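PDB 6SKI: putative type VI secretion protein from Escherichia coli, which probably hydrolyses phospholipids as a toxic effector of the type VI secretion system, and is carried on the VgrG spike. Local coordinates for residues A[492-497]-A[522-527]; A[62-67]-A[500-505]; A[80-85]-A[329-334]; A[55-60]-A[148-153]. One frame throughout, in Å; residues are numbered along the deposited sequence.

Contact 1. Residues A[492-497]-A[522-527]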
loop_
_atom_site.group_PDB
_atom_site.type_symbol
_atom_site.label_atom_id
_atom_site.label_comp_id
_atom_site.label_asym_id
_atom_site.label_seq_id
_atom_site.Cartn_x
_atom_site.Cartn_y
_atom_site.Cartn_z
ATOM N N TRP A 492 -23.714 1.044 0.718
ATOM C CA TRP A 492 -24.428 0.215 -0.240
ATOM C C TRP A 492 -24.670 0.971 -1.537
ATOM O O TRP A 492 -25.647 0.719 -2.241
ATOM C CB TRP A 492 -25.743 -0.277 0.357
ATOM C CG TRP A 492 -25.567 -1.444 1.268
ATOM C CD1 TRP A 492 -25.503 -1.417 2.626
ATOM C CD2 TRP A 492 -25.430 -2.815 0.888
ATOM N NE1 TRP A 492 -25.337 -2.684 3.118
ATOM C CE2 TRP A 492 -25.288 -3.563 2.070
ATOM C CE3 TRP A 492 -25.414 -3.484 -0.338
ATOM C CZ2 TRP A 492 -25.132 -4.942 2.063
ATOM C CZ3 TRP A 492 -25.261 -4.852 -0.341
ATOM C CH2 TRP A 492 -25.121 -5.566 0.849
ATOM N N ASN A 493 -23.779 1.902 -1.863
ATOM C CA ASN A 493 -23.848 2.583 -3.145
ATOM C C ASN A 493 -23.456 1.619 -4.250
ATOM O O ASN A 493 -22.483 0.871 -4.127
ATOM C CB ASN A 493 -22.919 3.794 -3.161
ATOM C CG ASN A 493 -23.411 4.916 -2.286
ATOM O OD1 ASN A 493 -22.780 5.964 -2.188
ATOM N ND2 ASN A 493 -24.550 4.710 -1.652
ATOM N N ILE A 494 -24.209 1.640 -5.336
ATOM C CA ILE A 494 -24.002 0.710 -6.436
ATOM C C ILE A 494 -23.166 1.395 -7.503
ATOM O O ILE A 494 -23.269 2.610 -7.717
ATOM C CB ILE A 494 -25.345 0.203 -6.999
ATOM C CG1 ILE A 494 -25.202 -1.227 -7.514
ATOM C CG2 ILE A 494 -25.862 1.099 -8.104
ATOM C CD1 ILE A 494 -26.510 -1.872 -7.860
ATOM N N GLU A 495 -22.298 0.621 -8.138
ATOM C CA GLU A 495 -21.511 1.057 -9.275
ATOM C C GLU A 495 -21.756 0.088 -10.420
ATOM O O GLU A 495 -22.261 -1.019 -10.228
ATOM C CB GLU A 495 -20.020 1.121 -8.927
ATOM C CG GLU A 495 -19.668 2.208 -7.933
ATOM C CD GLU A 495 -18.183 2.487 -7.872
ATOM O OE1 GLU A 495 -17.419 1.829 -8.609
ATOM O OE2 GLU A 495 -17.776 3.364 -7.082
ATOM N N SER A 496 -21.398 0.511 -11.624
ATOM C CA SER A 496 -21.614 -0.305 -12.804
ATOM C C SER A 496 -20.378 -0.285 -13.687
ATOM O O SER A 496 -19.577 0.652 -13.663
ATOM C CB SER A 496 -22.832 0.171 -13.600
ATOM O OG SER A 496 -22.612 1.464 -14.133
ATOM N N ASP A 497 -20.236 -1.352 -14.464
ATOM C CA ASP A 497 -19.217 -1.436 -15.498
ATOM C C ASP A 497 -19.802 -2.144 -16.707
ATOM O O ASP A 497 -20.678 -3.000 -16.586
ATOM C CB ASP A 497 -17.964 -2.169 -15.012
ATOM C CG ASP A 497 -16.709 -1.695 -15.715
ATOM O OD1 ASP A 497 -16.362 -0.505 -15.575
ATOM O OD2 ASP A 497 -16.074 -2.509 -16.415
ATOM N N PHE A 522 -23.532 -4.646 -12.279
ATOM C CA PHE A 522 -23.667 -3.826 -11.085
ATOM C C PHE A 522 -22.976 -4.492 -9.906
ATOM O O PHE A 522 -23.165 -5.687 -9.661
ATOM C CB PHE A 522 -25.141 -3.579 -10.778
ATOM C CG PHE A 522 -25.790 -2.607 -11.713
ATOM C CD1 PHE A 522 -26.583 -3.051 -12.752
ATOM C CD2 PHE A 522 -25.608 -1.247 -11.552
ATOM C CE1 PHE A 522 -27.176 -2.160 -13.613
ATOM C CE2 PHE A 522 -26.202 -0.353 -12.411
ATOM C CZ PHE A 522 -26.986 -0.811 -13.441
ATOM N N VAL A 523 -22.179 -3.711 -9.185
ATOM C CA VAL A 523 -21.422 -4.174 -8.031
ATOM C C VAL A 523 -21.684 -3.225 -6.872
ATOM O O VAL A 523 -21.933 -2.034 -7.079
ATOM C CB VAL A 523 -19.913 -4.253 -8.343
ATOM C CG1 VAL A 523 -19.384 -2.889 -8.737
ATOM C CG2 VAL A 523 -19.139 -4.813 -7.167
ATOM N N PHE A 524 -21.666 -3.758 -5.660
ATOM C CA PHE A 524 -21.563 -2.910 -4.485
ATOM C C PHE A 524 -20.109 -2.927 -4.032
ATOM O O PHE A 524 -19.711 -3.804 -3.257
ATOM C CB PHE A 524 -22.498 -3.393 -3.379
ATOM C CG PHE A 524 -23.946 -3.349 -3.757
ATOM C CD1 PHE A 524 -24.648 -2.160 -3.721
ATOM C CD2 PHE A 524 -24.602 -4.495 -4.163
ATOM C CE1 PHE A 524 -25.978 -2.119 -4.072
ATOM C CE2 PHE A 524 -25.930 -4.457 -4.515
ATOM C CZ PHE A 524 -26.618 -3.268 -4.469
ATOM N N PRO A 525 -19.288 -1.980 -4.494
ATOM C CA PRO A 525 -17.843 -2.095 -4.262
ATOM C C PRO A 525 -17.454 -1.931 -2.811
ATOM O O PRO A 525 -16.498 -2.572 -2.358
ATOM C CB PRO A 525 -17.266 -0.962 -5.123
ATOM C CG PRO A 525 -18.358 -0.627 -6.085
ATOM C CD PRO A 525 -19.598 -0.780 -5.281
ATOM N N ASN A 526 -18.172 -1.103 -2.064
ATOM C CA ASN A 526 -17.827 -0.757 -0.696
ATOM C C ASN A 526 -18.864 -1.308 0.263
ATOM O O ASN A 526 -19.223 -0.678 1.254
ATOM C CB ASN A 526 -17.701 0.754 -0.543
ATOM C CG ASN A 526 -16.700 1.346 -1.502
ATOM O OD1 ASN A 526 -15.516 1.021 -1.457
ATOM N ND2 ASN A 526 -17.172 2.207 -2.390
ATOM N N LYS A 527 -19.333 -2.511 -0.016
ATOM C CA LYS A 527 -20.396 -3.089 0.784
ATOM C C LYS A 527 -19.839 -3.565 2.120
ATOM O O LYS A 527 -18.757 -4.152 2.166
ATOM C CB LYS A 527 -21.044 -4.252 0.040
ATOM C CG LYS A 527 -21.505 -5.396 0.908
ATOM C CD LYS A 527 -21.520 -6.687 0.126
ATOM C CE LYS A 527 -21.374 -7.881 1.038
ATOM N NZ LYS A 527 -20.990 -9.094 0.269
#

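Contact 2. Residues A[62-67]-A[500-505]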
loop_
_atom_site.group_PDB
_atom_site.type_symbol
_atom_site.label_atom_id
_atom_site.label_comp_id
_atom_site.label_asym_id
_atom_site.label_seq_id
_atom_site.Cartn_x
_atom_site.Cartn_y
_atom_site.Cartn_z
ATOM N N GLU A 62 -17.653 -11.514 -5.351
ATOM C CA GLU A 62 -18.357 -11.682 -4.080
ATOM C C GLU A 62 -19.151 -10.444 -3.680
ATOM O O GLU A 62 -19.846 -10.458 -2.659
ATOM C CB GLU A 62 -17.392 -12.068 -2.954
ATOM C CG GLU A 62 -16.543 -13.288 -3.249
ATOM C CD GLU A 62 -17.331 -14.578 -3.175
ATOM O OE1 GLU A 62 -18.396 -14.589 -2.525
ATOM O OE2 GLU A 62 -16.888 -15.582 -3.768
ATOM N N CYS A 63 -19.073 -9.373 -4.471
ATOM C CA CYS A 63 -19.779 -8.140 -4.148
ATOM C C CYS A 63 -20.622 -7.613 -5.300
ATOM O O CYS A 63 -21.128 -6.490 -5.213
ATOM C CB CYS A 63 -18.795 -7.054 -3.700
ATOM S SG CYS A 63 -18.372 -7.110 -1.955
ATOM N N SER A 64 -20.796 -8.385 -6.368
ATOM C CA SER A 64 -21.649 -7.945 -7.457
ATOM C C SER A 64 -23.108 -7.959 -7.021
ATOM O O SER A 64 -23.489 -8.616 -6.051
ATOM C CB SER A 64 -21.457 -8.829 -8.688
ATOM O OG SER A 64 -21.516 -10.199 -8.348
ATOM N N ALA A 65 -23.931 -7.201 -7.749
ATOM C CA ALA A 65 -25.353 -7.149 -7.432
ATOM C C ALA A 65 -26.013 -8.511 -7.581
ATOM O O ALA A 65 -27.046 -8.767 -6.959
ATOM C CB ALA A 65 -26.055 -6.123 -8.317
ATOM N N ALA A 66 -25.441 -9.391 -8.404
ATOM C CA ALA A 66 -26.031 -10.706 -8.613
ATOM C C ALA A 66 -25.744 -11.652 -7.453
ATOM O O ALA A 66 -26.584 -12.494 -7.120
ATOM C CB ALA A 66 -25.530 -11.306 -9.925
ATOM N N ARG A 67 -24.564 -11.546 -6.835
ATOM C CA ARG A 67 -24.279 -12.371 -5.664
ATOM C C ARG A 67 -25.199 -12.013 -4.507
ATOM O O ARG A 67 -25.537 -12.870 -3.684
ATOM C CB ARG A 67 -22.816 -12.231 -5.253
ATOM C CG ARG A 67 -21.833 -12.570 -6.350
ATOM C CD ARG A 67 -21.523 -14.051 -6.363
ATOM N NE ARG A 67 -21.036 -14.521 -5.072
ATOM C CZ ARG A 67 -20.606 -15.757 -4.846
ATOM N NH1 ARG A 67 -20.604 -16.649 -5.827
ATOM N NH2 ARG A 67 -20.178 -16.101 -3.639
ATOM N N LEU A 500 -18.145 -6.431 -18.079
ATOM C CA LEU A 500 -18.437 -7.705 -17.446
ATOM C C LEU A 500 -19.904 -8.039 -17.644
ATOM O O LEU A 500 -20.748 -7.159 -17.819
ATOM C CB LEU A 500 -18.127 -7.682 -15.942
ATOM C CG LEU A 500 -16.731 -7.324 -15.439
ATOM C CD1 LEU A 500 -16.704 -7.405 -13.929
ATOM C CD2 LEU A 500 -15.681 -8.240 -16.033
ATOM N N TRP A 501 -20.199 -9.334 -17.609
ATOM C CA TRP A 501 -21.560 -9.824 -17.477
ATOM C C TRP A 501 -21.567 -10.847 -16.355
ATOM O O TRP A 501 -20.768 -11.784 -16.365
ATOM C CB TRP A 501 -22.073 -10.446 -18.781
ATOM C CG TRP A 501 -23.439 -11.030 -18.645
ATOM C CD1 TRP A 501 -24.623 -10.361 -18.706
ATOM C CD2 TRP A 501 -23.765 -12.403 -18.407
ATOM N NE1 TRP A 501 -25.667 -11.231 -18.525
ATOM C CE2 TRP A 501 -25.166 -12.491 -18.338
ATOM C CE3 TRP A 501 -23.008 -13.565 -18.252
ATOM C CZ2 TRP A 501 -25.824 -13.695 -18.118
ATOM C CZ3 TRP A 501 -23.664 -14.756 -18.033
ATOM C CH2 TRP A 501 -25.057 -14.813 -17.970
ATOM N N VAL A 502 -22.458 -10.674 -15.390
ATOM C CA VAL A 502 -22.529 -11.556 -14.235
ATOM C C VAL A 502 -23.763 -12.428 -14.383
ATOM O O VAL A 502 -24.856 -11.924 -14.668
ATOM C CB VAL A 502 -22.555 -10.767 -12.917
ATOM C CG1 VAL A 502 -22.447 -11.711 -11.743
ATOM C CG2 VAL A 502 -21.429 -9.753 -12.888
ATOM N N ASP A 503 -23.586 -13.731 -14.213
ATOM C CA ASP A 503 -24.705 -14.648 -14.326
ATOM C C ASP A 503 -25.699 -14.373 -13.202
ATOM O O ASP A 503 -25.325 -14.438 -12.024
ATOM C CB ASP A 503 -24.221 -16.094 -14.269
ATOM C CG ASP A 503 -25.304 -17.086 -14.632
ATOM O OD1 ASP A 503 -26.081 -16.805 -15.566
ATOM O OD2 ASP A 503 -25.380 -18.151 -13.988
ATOM N N PRO A 504 -26.955 -14.056 -13.517
ATOM C CA PRO A 504 -27.913 -13.717 -12.455
ATOM C C PRO A 504 -28.171 -14.842 -11.472
ATOM O O PRO A 504 -28.539 -14.573 -10.323
ATOM C CB PRO A 504 -29.175 -13.353 -13.249
ATOM C CG PRO A 504 -29.016 -14.108 -14.528
ATOM C CD PRO A 504 -27.571 -13.924 -14.845
ATOM N N THR A 505 -27.986 -16.093 -11.880
ATOM C CA THR A 505 -28.274 -17.235 -11.023
ATOM C C THR A 505 -27.057 -17.722 -10.253
ATOM O O THR A 505 -27.159 -18.012 -9.058
ATOM C CB THR A 505 -28.837 -18.388 -11.856
ATOM O OG1 THR A 505 -29.977 -17.931 -12.593
ATOM C CG2 THR A 505 -29.250 -19.540 -10.960
#

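Contact 3. Residues A[80-85]-A[329-334]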
loop_
_atom_site.group_PDB
_atom_site.type_symbol
_atom_site.label_atom_id
_atom_site.label_comp_id
_atom_site.label_asym_id
_atom_site.label_seq_id
_atom_site.Cartn_x
_atom_site.Cartn_y
_atom_site.Cartn_z
ATOM N N ASP A 80 -30.536 4.458 -10.034
ATOM C CA ASP A 80 -31.406 5.613 -10.230
ATOM C C ASP A 80 -31.737 6.287 -8.903
ATOM O O ASP A 80 -31.758 7.519 -8.813
ATOM C CB ASP A 80 -32.684 5.174 -10.942
ATOM C CG ASP A 80 -32.517 5.102 -12.443
ATOM O OD1 ASP A 80 -31.380 5.283 -12.923
ATOM O OD2 ASP A 80 -33.520 4.850 -13.142
ATOM N N PHE A 81 -31.997 5.488 -7.868
ATOM C CA PHE A 81 -32.257 6.015 -6.535
ATOM C C PHE A 81 -31.088 6.861 -6.054
ATOM O O PHE A 81 -31.266 8.009 -5.628
ATOM C CB PHE A 81 -32.504 4.841 -5.584
ATOM C CG PHE A 81 -33.196 5.207 -4.305
ATOM C CD1 PHE A 81 -33.535 6.514 -4.017
ATOM C CD2 PHE A 81 -33.498 4.227 -3.380
ATOM C CE1 PHE A 81 -34.168 6.826 -2.838
ATOM C CE2 PHE A 81 -34.129 4.538 -2.204
ATOM C CZ PHE A 81 -34.461 5.837 -1.931
ATOM N N LEU A 82 -29.875 6.315 -6.143
ATOM C CA LEU A 82 -28.707 7.055 -5.683
ATOM C C LEU A 82 -28.495 8.318 -6.502
ATOM O O LEU A 82 -28.167 9.371 -5.949
ATOM C CB LEU A 82 -27.465 6.169 -5.734
ATOM C CG LEU A 82 -26.203 6.785 -5.132
ATOM C CD1 LEU A 82 -26.316 6.884 -3.621
ATOM C CD2 LEU A 82 -24.986 5.974 -5.532
ATOM N N LYS A 83 -28.683 8.237 -7.821
ATOM C CA LYS A 83 -28.528 9.423 -8.655
ATOM C C LYS A 83 -29.534 10.500 -8.275
ATOM O O LYS A 83 -29.223 11.694 -8.320
ATOM C CB LYS A 83 -28.671 9.054 -10.129
ATOM C CG LYS A 83 -27.364 9.052 -10.894
ATOM C CD LYS A 83 -27.494 8.287 -12.201
ATOM C CE LYS A 83 -26.138 8.052 -12.843
ATOM N NZ LYS A 83 -25.449 6.866 -12.265
ATOM N N GLU A 84 -30.748 10.097 -7.897
ATOM C CA GLU A 84 -31.773 11.087 -7.591
ATOM C C GLU A 84 -31.573 11.704 -6.210
ATOM O O GLU A 84 -31.908 12.875 -6.005
ATOM C CB GLU A 84 -33.164 10.472 -7.740
ATOM C CG GLU A 84 -33.788 9.928 -6.478
ATOM C CD GLU A 84 -35.209 9.476 -6.714
ATOM O OE1 GLU A 84 -35.457 8.843 -7.759
ATOM O OE2 GLU A 84 -36.075 9.755 -5.859
ATOM N N ILE A 85 -31.045 10.946 -5.242
ATOM C CA ILE A 85 -30.755 11.570 -3.950
ATOM C C ILE A 85 -29.594 12.547 -4.068
ATOM O O ILE A 85 -29.650 13.661 -3.533
ATOM C CB ILE A 85 -30.484 10.528 -2.851
ATOM C CG1 ILE A 85 -31.460 9.363 -2.928
ATOM C CG2 ILE A 85 -30.569 11.181 -1.487
ATOM C CD1 ILE A 85 -31.309 8.407 -1.779
ATOM N N SER A 329 -22.558 10.751 0.884
ATOM C CA SER A 329 -23.977 10.505 0.652
ATOM C C SER A 329 -24.081 9.011 0.379
ATOM O O SER A 329 -23.880 8.566 -0.754
ATOM C CB SER A 329 -24.505 11.341 -0.507
ATOM O OG SER A 329 -24.216 12.713 -0.313
ATOM N N LEU A 330 -24.400 8.238 1.412
ATOM C CA LEU A 330 -24.162 6.805 1.389
ATOM C C LEU A 330 -25.435 6.034 1.691
ATOM O O LEU A 330 -26.193 6.399 2.588
ATOM C CB LEU A 330 -23.090 6.412 2.410
ATOM C CG LEU A 330 -21.838 7.280 2.480
ATOM C CD1 LEU A 330 -21.032 6.925 3.708
ATOM C CD2 LEU A 330 -21.000 7.124 1.226
ATOM N N PHE A 331 -25.659 4.960 0.944
ATOM C CA PHE A 331 -26.681 3.991 1.307
ATOM C C PHE A 331 -26.112 3.079 2.381
ATOM O O PHE A 331 -25.145 2.352 2.138
ATOM C CB PHE A 331 -27.123 3.176 0.095
ATOM C CG PHE A 331 -28.108 3.880 -0.783
ATOM C CD1 PHE A 331 -29.188 4.542 -0.239
ATOM C CD2 PHE A 331 -27.967 3.863 -2.156
ATOM C CE1 PHE A 331 -30.096 5.187 -1.044
ATOM C CE2 PHE A 331 -28.878 4.502 -2.965
ATOM C CZ PHE A 331 -29.941 5.167 -2.408
ATOM N N LEU A 332 -26.700 3.120 3.570
ATOM C CA LEU A 332 -26.265 2.273 4.666
ATOM C C LEU A 332 -27.101 1.012 4.769
ATOM O O LEU A 332 -26.855 0.180 5.647
ATOM C CB LEU A 332 -26.309 3.051 5.980
ATOM C CG LEU A 332 -25.265 4.158 6.120
ATOM C CD1 LEU A 332 -25.098 4.548 7.575
ATOM C CD2 LEU A 332 -23.940 3.722 5.530
ATOM N N SER A 333 -28.080 0.859 3.888
ATOM C CA SER A 333 -28.806 -0.378 3.682
ATOM C C SER A 333 -28.899 -0.610 2.185
ATOM O O SER A 333 -28.865 0.333 1.393
ATOM C CB SER A 333 -30.205 -0.321 4.300
ATOM O OG SER A 333 -30.919 -1.520 4.071
ATOM N N CYS A 334 -29.001 -1.866 1.796
ATOM C CA CYS A 334 -29.197 -2.159 0.388
ATOM C C CYS A 334 -30.598 -1.711 -0.010
ATOM O O CYS A 334 -31.581 -2.166 0.587
ATOM C CB CYS A 334 -29.006 -3.645 0.112
ATOM S SG CYS A 334 -29.509 -4.167 -1.537
#

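Contact 4. Residues A[55-60]-A[148-153]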
loop_
_atom_site.group_PDB
_atom_site.type_symbol
_atom_site.label_atom_id
_atom_site.label_comp_id
_atom_site.label_asym_id
_atom_site.label_seq_id
_atom_site.Cartn_x
_atom_site.Cartn_y
_atom_site.Cartn_z
ATOM N N SER A 55 -8.651 -3.314 -10.949
ATOM C CA SER A 55 -8.913 -3.410 -9.514
ATOM C C SER A 55 -10.401 -3.265 -9.214
ATOM O O SER A 55 -10.979 -4.033 -8.429
ATOM C CB SER A 55 -8.116 -2.337 -8.778
ATOM O OG SER A 55 -6.844 -2.809 -8.384
ATOM N N ARG A 56 -11.035 -2.270 -9.833
ATOM C CA ARG A 56 -12.461 -2.051 -9.632
ATOM C C ARG A 56 -13.266 -3.265 -10.069
ATOM O O ARG A 56 -14.280 -3.603 -9.449
ATOM C CB ARG A 56 -12.895 -0.805 -10.399
ATOM C CG ARG A 56 -12.276 0.476 -9.874
ATOM C CD ARG A 56 -12.982 1.696 -10.425
ATOM N NE ARG A 56 -13.690 1.397 -11.664
ATOM C CZ ARG A 56 -13.257 1.748 -12.870
ATOM N NH1 ARG A 56 -12.115 2.408 -13.000
ATOM N NH2 ARG A 56 -13.963 1.436 -13.947
ATOM N N LEU A 57 -12.826 -3.941 -11.132
ATOM C CA LEU A 57 -13.517 -5.145 -11.575
ATOM C C LEU A 57 -13.227 -6.327 -10.665
ATOM O O LEU A 57 -14.096 -7.179 -10.470
ATOM C CB LEU A 57 -13.131 -5.481 -13.013
ATOM C CG LEU A 57 -13.578 -4.470 -14.062
ATOM C CD1 LEU A 57 -13.210 -4.950 -15.445
ATOM C CD2 LEU A 57 -15.065 -4.225 -13.949
ATOM N N MET A 58 -12.018 -6.399 -10.104
ATOM C CA MET A 58 -11.737 -7.403 -9.087
ATOM C C MET A 58 -12.685 -7.265 -7.913
ATOM O O MET A 58 -13.048 -8.262 -7.282
ATOM C CB MET A 58 -10.293 -7.273 -8.603
ATOM C CG MET A 58 -9.384 -8.407 -9.008
ATOM S SD MET A 58 -7.796 -8.315 -8.171
ATOM C CE MET A 58 -8.140 -9.229 -6.674
ATOM N N LYS A 59 -13.094 -6.034 -7.610
ATOM C CA LYS A 59 -14.036 -5.826 -6.514
ATOM C C LYS A 59 -15.402 -6.452 -6.798
ATOM O O LYS A 59 -16.187 -6.659 -5.867
ATOM C CB LYS A 59 -14.164 -4.335 -6.211
ATOM C CG LYS A 59 -13.236 -3.883 -5.095
ATOM C CD LYS A 59 -13.365 -2.407 -4.795
ATOM C CE LYS A 59 -12.778 -1.570 -5.910
ATOM N NZ LYS A 59 -13.123 -0.133 -5.750
ATOM N N PHE A 60 -15.714 -6.752 -8.066
ATOM C CA PHE A 60 -16.971 -7.430 -8.383
ATOM C C PHE A 60 -17.072 -8.790 -7.713
ATOM O O PHE A 60 -18.177 -9.247 -7.407
ATOM C CB PHE A 60 -17.129 -7.619 -9.891
ATOM C CG PHE A 60 -17.812 -6.483 -10.587
ATOM C CD1 PHE A 60 -19.123 -6.610 -11.010
ATOM C CD2 PHE A 60 -17.140 -5.308 -10.852
ATOM C CE1 PHE A 60 -19.753 -5.581 -11.663
ATOM C CE2 PHE A 60 -17.767 -4.276 -11.508
ATOM C CZ PHE A 60 -19.075 -4.412 -11.915
ATOM N N THR A 148 -6.076 -10.491 -18.345
ATOM C CA THR A 148 -4.677 -10.428 -17.943
ATOM C C THR A 148 -4.443 -9.292 -16.954
ATOM O O THR A 148 -3.643 -9.426 -16.027
ATOM C CB THR A 148 -3.786 -10.271 -19.174
ATOM O OG1 THR A 148 -4.021 -11.361 -20.072
ATOM C CG2 THR A 148 -2.319 -10.267 -18.782
ATOM N N SER A 149 -5.148 -8.171 -17.125
ATOM C CA SER A 149 -5.012 -7.062 -16.186
ATOM C C SER A 149 -5.542 -7.426 -14.805
ATOM O O SER A 149 -4.924 -7.089 -13.786
ATOM C CB SER A 149 -5.747 -5.837 -16.726
ATOM O OG SER A 149 -4.909 -5.067 -17.565
ATOM N N ILE A 150 -6.671 -8.131 -14.751
ATOM C CA ILE A 150 -7.234 -8.525 -13.469
ATOM C C ILE A 150 -6.360 -9.584 -12.814
ATOM O O ILE A 150 -6.230 -9.614 -11.587
ATOM C CB ILE A 150 -8.679 -9.014 -13.666
ATOM C CG1 ILE A 150 -9.554 -7.875 -14.181
ATOM C CG2 ILE A 150 -9.257 -9.554 -12.373
ATOM C CD1 ILE A 150 -10.990 -8.268 -14.399
ATOM N N LEU A 151 -5.713 -10.433 -13.613
ATOM C CA LEU A 151 -4.766 -11.391 -13.055
ATOM C C LEU A 151 -3.494 -10.709 -12.577
ATOM O O LEU A 151 -2.865 -11.175 -11.621
ATOM C CB LEU A 151 -4.426 -12.458 -14.092
ATOM C CG LEU A 151 -5.204 -13.764 -13.977
ATOM C CD1 LEU A 151 -4.836 -14.696 -15.112
ATOM C CD2 LEU A 151 -4.944 -14.412 -12.633
ATOM N N ASP A 152 -3.101 -9.620 -13.235
ATOM C CA ASP A 152 -1.951 -8.846 -12.793
ATOM C C ASP A 152 -2.226 -8.184 -11.453
ATOM O O ASP A 152 -1.352 -8.144 -10.581
ATOM C CB ASP A 152 -1.599 -7.799 -13.845
ATOM C CG ASP A 152 -0.734 -8.355 -14.955
ATOM O OD1 ASP A 152 -0.419 -7.603 -15.900
ATOM O OD2 ASP A 152 -0.375 -9.548 -14.889
ATOM N N ILE A 153 -3.434 -7.650 -11.278
ATOM C CA ILE A 153 -3.807 -7.081 -9.985
ATOM C C ILE A 153 -3.925 -8.174 -8.931
ATOM O O ILE A 153 -3.566 -7.970 -7.765
ATOM C CB ILE A 153 -5.109 -6.273 -10.106
ATOM C CG1 ILE A 153 -4.969 -5.215 -11.195
ATOM C CG2 ILE A 153 -5.458 -5.630 -8.781
ATOM C CD1 ILE A 153 -4.075 -4.072 -10.813
#

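Contact 1. Residues A[492-497]-A[522-527]
Strand 495-497 and the end of strand 521-523 run antiparallel, joined at the hydrogen-bonded pair Glu495-Val523, after which a type I turn from Phe524 to Lys527 carries the second segment beside Trp492. Glu495 N gives a nearly straight bond to Val523 O (2.9 Å, 176° at the hydrogen), arriving almost along the C=O axis. The return bond, from Val523 N to Glu495 O, is also 2.9 Å, but its donor stands above the carbonyl plane. At the non-hydrogen-bonded pair, Ser496 CB lies against Phe522 CE2. Trp492 brings the CE3 edge of its indole onto one face of Phe524, a T-shaped pair with centroids of the Trp492 six-membered ring and the Phe524 ring 5.1 Å apart and planes at 71°, while Ile494 CG1 makes a CH-pi contact over the opposite face, 4.0 Å from the Phe524 centroid. Lys527 CG lies over one face of the Trp492 six-membered ring, and the extended lysine chain continues to a cation-pi contact with Tyr290. On the face shared by Glu495 and Val523, Glu495 crosses Pro525 CG obliquely. Two backbone bonds thus set the register, and one edge-to-face pair and two CH-pi contacts extend the pairing beyond the strands.

Contact 2. Residues A[62-67]-A[500-505]
Apolar contact carries most of this small interface, and it centres on two methyls, Val502 CG1 and Ala66 CB. Val502 CG1, anti to the backbone N (chi1 -173°), reaches from strand 500-502 to Ala66 CB at 3.6 Å. Ala66 CB also lies near the backbone just beyond the strand, 3.8 Å from Asp503 O and 4.2 Å from Pro504 CA. Ser64 adds a polar atom to this apolar patch: its OG, held between the backbone N and the carbonyl carbon (chi1 48°), approaches the same Val502 CG1 at 3.8 Å, a van der Waals contact. No hydrogen bond joins the two segments. Within 62-67, Arg67 NH2 and Glu62 OE1 form a salt bridge of 2.6 Å that ties the two ends together, and a weak bond from Arg67 N to Ser64 O accompanies the helix-like backbone angles of 65-67. Asp503 OD2 is hydrogen-bonded to OG1 of Thr506, just beyond the other segment. Residues 62-67 lie in the loop between helix 53-58 and helix 72-85; they are bonded through the backbone at Cys63 and Ala65 to Phe524 and Phe522, while Val502 also rests on Ile509 of the antiparallel partner strand 509-511.

Contact 3. Residues A[80-85]-A[329-334]
Phe331 points the CZ end of its ring over one face of Phe81, with CZ 3.8 Å from Phe81 CG and displaced toward the rim of that ring. The planes meet at 52° and the centroids are 5.1 Å apart, an oblique aromatic pair. With its CG anti to the backbone N (chi1 -162°), Phe81 sets its ring where a face meets Phe331 CZ. Two aliphatic side chains of the same helix grip the tip of Phe331 from different positions along its rim: Ile85 CD1 touches Phe331 CE1 at 3.5 Å, whereas Leu82, sliding past in the opposite direction, sets CB 3.5 Å from Phe331 CE2 and brings CD1 up to CD2 and CE2. Positions 81, 82 and 85 share one flank of helix 72-85, so the Phe331 ring packs against that flank. The helix runs roughly antiparallel to strand 329-331, at 153° with 9.8 Å between axes, and packs on the three-stranded antiparallel sheet formed by 328-341, 398-409 and 376-386. Phe406 of the central strand meets Phe331 edge-to-face, and Ile85 touches Phe406 too. Farther round the helix, Glu84 OE1 forms a salt bridge with Arg382 of strand 376-386. Phe331 is also bonded through its backbone to Trp492.

Contact 4. Residues A[55-60]-A[148-153]
Buried side chains form the close part of this contact, where helix 53-58 packs against helix 144-154. Met58 carries it: its CG lies 3.6 Å from Ile150 CG2 as the two side chains slide past each other in opposite directions, and its SD reaches Ile153 CG2, also at 3.6 Å. A bend at chi3 (88°) turns the terminal methyl off the line of the extended chain. Leu57 crosses Ile150 at about a right angle and offers CB to Ile150 CD1 at the longer distance of 3.8 Å. In both isoleucines CG2 is anti to the backbone N, and these two methyls, one helical turn apart, take Met58 CG and SD. Ile153 CG2 also stands next to Ser55 OG. The far flank of helix 144-154 is looser and faces solvent: Thr148 and Asp152 are exposed and take no part, and Leu151 starts away from 55-60 and touches Arg262. No hydrogen bond links the two segments, which meet through van der Waals contacts of Leu57 and Met58 with the two isoleucines, sulphur included, while the one polar side-chain atom at the seam, Ser55 OG, is satisfied by a hydrogen bond to Arg198, which opens helix 198-211 after sheet strand 184-195.

In the fold
Contact 4 is fully buried and almost wholly aliphatic; contacts 1 and 3 are partly buried and rich in aromatic rings; contact 2 lies at the surface and is the smallest. Only contact 1 has backbone hydrogen bonds between its own segments. It also touches the other three: 522-527 meets 62-67 of contact 2, Trp492 meets Phe331 of contact 3, and Asp497 and Val523 meet Leu57 and Phe60 of contact 4. Leu500 likewise packs on Leu57 and Phe60, joining contacts 2 and 4. Contacts 3 and 4 remain apart, their centres about 25 Å from each other, although helices 53-58 and 72-85 are consecutive and residues 62-67 lie in the loop between them.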